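Local structure of 4-hydroxyphenylpyruvate dioxygenase (Pseudomonas putida, 5HMQ) at residues S6-S11 with S239-N244. The protein converts 3-dehydroshikimate to protocatechuate, a common intermediate of quinate and shikimate degradation, using a divalent metal cation. Residues are numbered along the deposited sequence; the frame is centred on the assembly and turned at random.
With MG (magnesium ion), chain K.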
# COMPACT_ATOMS: atom_id res chain seq x y z
N SER C 6 7.55 -23.23 5.12
CA SER C 6 8.55 -22.26 4.71
C SER C 6 7.91 -21.23 3.80
O SER C 6 6.76 -21.37 3.37
CB SER C 6 9.74 -22.95 4.01
OG SER C 6 9.31 -23.80 2.97
N ILE C 7 8.66 -20.17 3.51
CA ILE C 7 8.22 -19.14 2.58
C ILE C 7 9.46 -18.56 1.90
O ILE C 7 10.49 -18.35 2.55
CB ILE C 7 7.39 -18.05 3.29
CG1 ILE C 7 7.01 -16.92 2.31
CG2 ILE C 7 8.12 -17.51 4.50
CD1 ILE C 7 6.04 -15.91 2.90
N ALA C 8 9.36 -18.31 0.60
CA ALA C 8 10.48 -17.72 -0.13
C ALA C 8 10.62 -16.24 0.22
O ALA C 8 9.62 -15.53 0.39
CB ALA C 8 10.29 -17.89 -1.64
N THR C 9 11.86 -15.78 0.34
CA THR C 9 12.11 -14.38 0.70
C THR C 9 11.59 -13.43 -0.37
O THR C 9 11.29 -12.27 -0.07
CB THR C 9 13.60 -14.14 0.94
OG1 THR C 9 14.35 -14.62 -0.18
CG2 THR C 9 14.06 -14.84 2.21
N VAL C 10 11.49 -13.88 -1.62
CA VAL C 10 10.96 -13.04 -2.68
C VAL C 10 9.49 -12.69 -2.44
O VAL C 10 8.96 -11.77 -3.07
CB VAL C 10 11.17 -13.72 -4.05
CG1 VAL C 10 10.16 -14.85 -4.26
CG2 VAL C 10 11.11 -12.70 -5.18
N SER C 11 8.81 -13.41 -1.54
CA SER C 11 7.42 -13.13 -1.22
C SER C 11 7.24 -11.91 -0.33
O SER C 11 6.10 -11.48 -0.12
CB SER C 11 6.78 -14.35 -0.55
OG SER C 11 6.95 -15.52 -1.33
N SER C 239 5.63 -24.80 1.20
CA SER C 239 6.17 -23.45 1.12
C SER C 239 5.25 -22.54 0.31
O SER C 239 4.24 -22.96 -0.25
CB SER C 239 7.58 -23.46 0.50
OG SER C 239 8.21 -22.20 0.68
N LEU C 240 5.65 -21.27 0.27
CA LEU C 240 4.91 -20.20 -0.40
C LEU C 240 5.89 -19.43 -1.27
O LEU C 240 6.98 -19.07 -0.82
CB LEU C 240 4.26 -19.25 0.61
CG LEU C 240 3.23 -19.85 1.56
CD1 LEU C 240 2.98 -18.90 2.71
CD2 LEU C 240 1.95 -20.15 0.82
N GLU C 241 5.49 -19.15 -2.51
CA GLU C 241 6.33 -18.36 -3.42
C GLU C 241 5.45 -17.33 -4.12
O GLU C 241 4.69 -17.66 -5.04
CB GLU C 241 7.06 -19.24 -4.44
CG GLU C 241 8.09 -18.46 -5.25
CD GLU C 241 8.63 -19.25 -6.43
OE1 GLU C 241 7.88 -20.06 -7.01
OE2 GLU C 241 9.82 -19.05 -6.78
N ILE C 242 5.55 -16.08 -3.67
CA ILE C 242 4.93 -14.93 -4.31
C ILE C 242 6.05 -14.01 -4.77
O ILE C 242 7.13 -13.98 -4.17
CB ILE C 242 4.00 -14.20 -3.32
CG1 ILE C 242 2.94 -15.15 -2.78
CG2 ILE C 242 3.36 -12.96 -3.94
CD1 ILE C 242 2.22 -15.91 -3.84
N PHE C 243 5.81 -13.28 -5.85
CA PHE C 243 6.81 -12.36 -6.39
C PHE C 243 6.33 -10.94 -6.12
O PHE C 243 5.53 -10.39 -6.88
CB PHE C 243 7.05 -12.62 -7.87
CG PHE C 243 7.60 -13.99 -8.16
CD1 PHE C 243 8.91 -14.31 -7.84
CD2 PHE C 243 6.81 -14.95 -8.77
CE1 PHE C 243 9.41 -15.58 -8.10
CE2 PHE C 243 7.31 -16.22 -9.04
CZ PHE C 243 8.61 -16.53 -8.70
N ASN C 244 6.81 -10.36 -5.03
CA ASN C 244 6.59 -8.95 -4.72
C ASN C 244 7.83 -8.13 -5.07
O ASN C 244 8.83 -8.65 -5.56
CB ASN C 244 6.18 -8.80 -3.26
CG ASN C 244 4.67 -8.91 -3.07
OD1 ASN C 244 3.93 -9.04 -4.04
ND2 ASN C 244 4.22 -8.87 -1.82
MG MG K . 8.19 -21.69 -8.26
O HOH W 1 10.18 -21.38 -8.03
O HOH W 2 8.30 -20.51 -9.84
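Strand 238-240, the last of the TIM barrel, closes the barrel here by running parallel to the first strand, 6-8. At Ser-239, OG stands anti to the backbone N (chi1 -168°) and lies 3.0 Å from Ser-6 OG; Glu-32 of strand 30-34 is its hydrogen-bonded partner. Leu-240 straddles Ile-7 in the manner of parallel strands: its N makes a weak, bent bond to Ser-6 O, while its carbonyl O takes Ala-8 N at 2.9 Å, almost straight along the C=O axis. On the outer side, Leu-240 CB meets Ile-7 CG1 obliquely at 4.0 Å, and the leucine continues against helix 252-276.

The CB of Glu-241 leaves the backbone away from 6-11; CG is anti to the backbone N (chi1 -172°), and the chain runs on extended to the metal at the C-terminal mouth of the barrel. Glu-241 OE1 binds the magnesium at 2.1 Å, joining Glu-136, Asp-167 and Gln-193 in the catalytic metal site. Glu-241 OE2 accepts a hydrogen bond from a metal-bound water, 2.7 Å away, and another from Gln-63, so both carboxylate oxygens are held and the group's rotation is probably fixed.

Beyond the strands, 9-11 makes a short 3-10 turn, and Ser-11 takes over the pairing. Ser-11 OG, set beside its own backbone N (chi1 -54°), accepts the N-H of Ile-242 N at 2.8 Å in a nearly linear bond, a side chain standing in for a strand carbonyl. Phe-243 offers a ring edge to Val-10, with Phe-243 CD1 3.8 Å from Val-10 CG2 near the ring plane. Finally Asn-244 N donates to Val-10 O at 3.2 Å, approaching in the carbonyl plane.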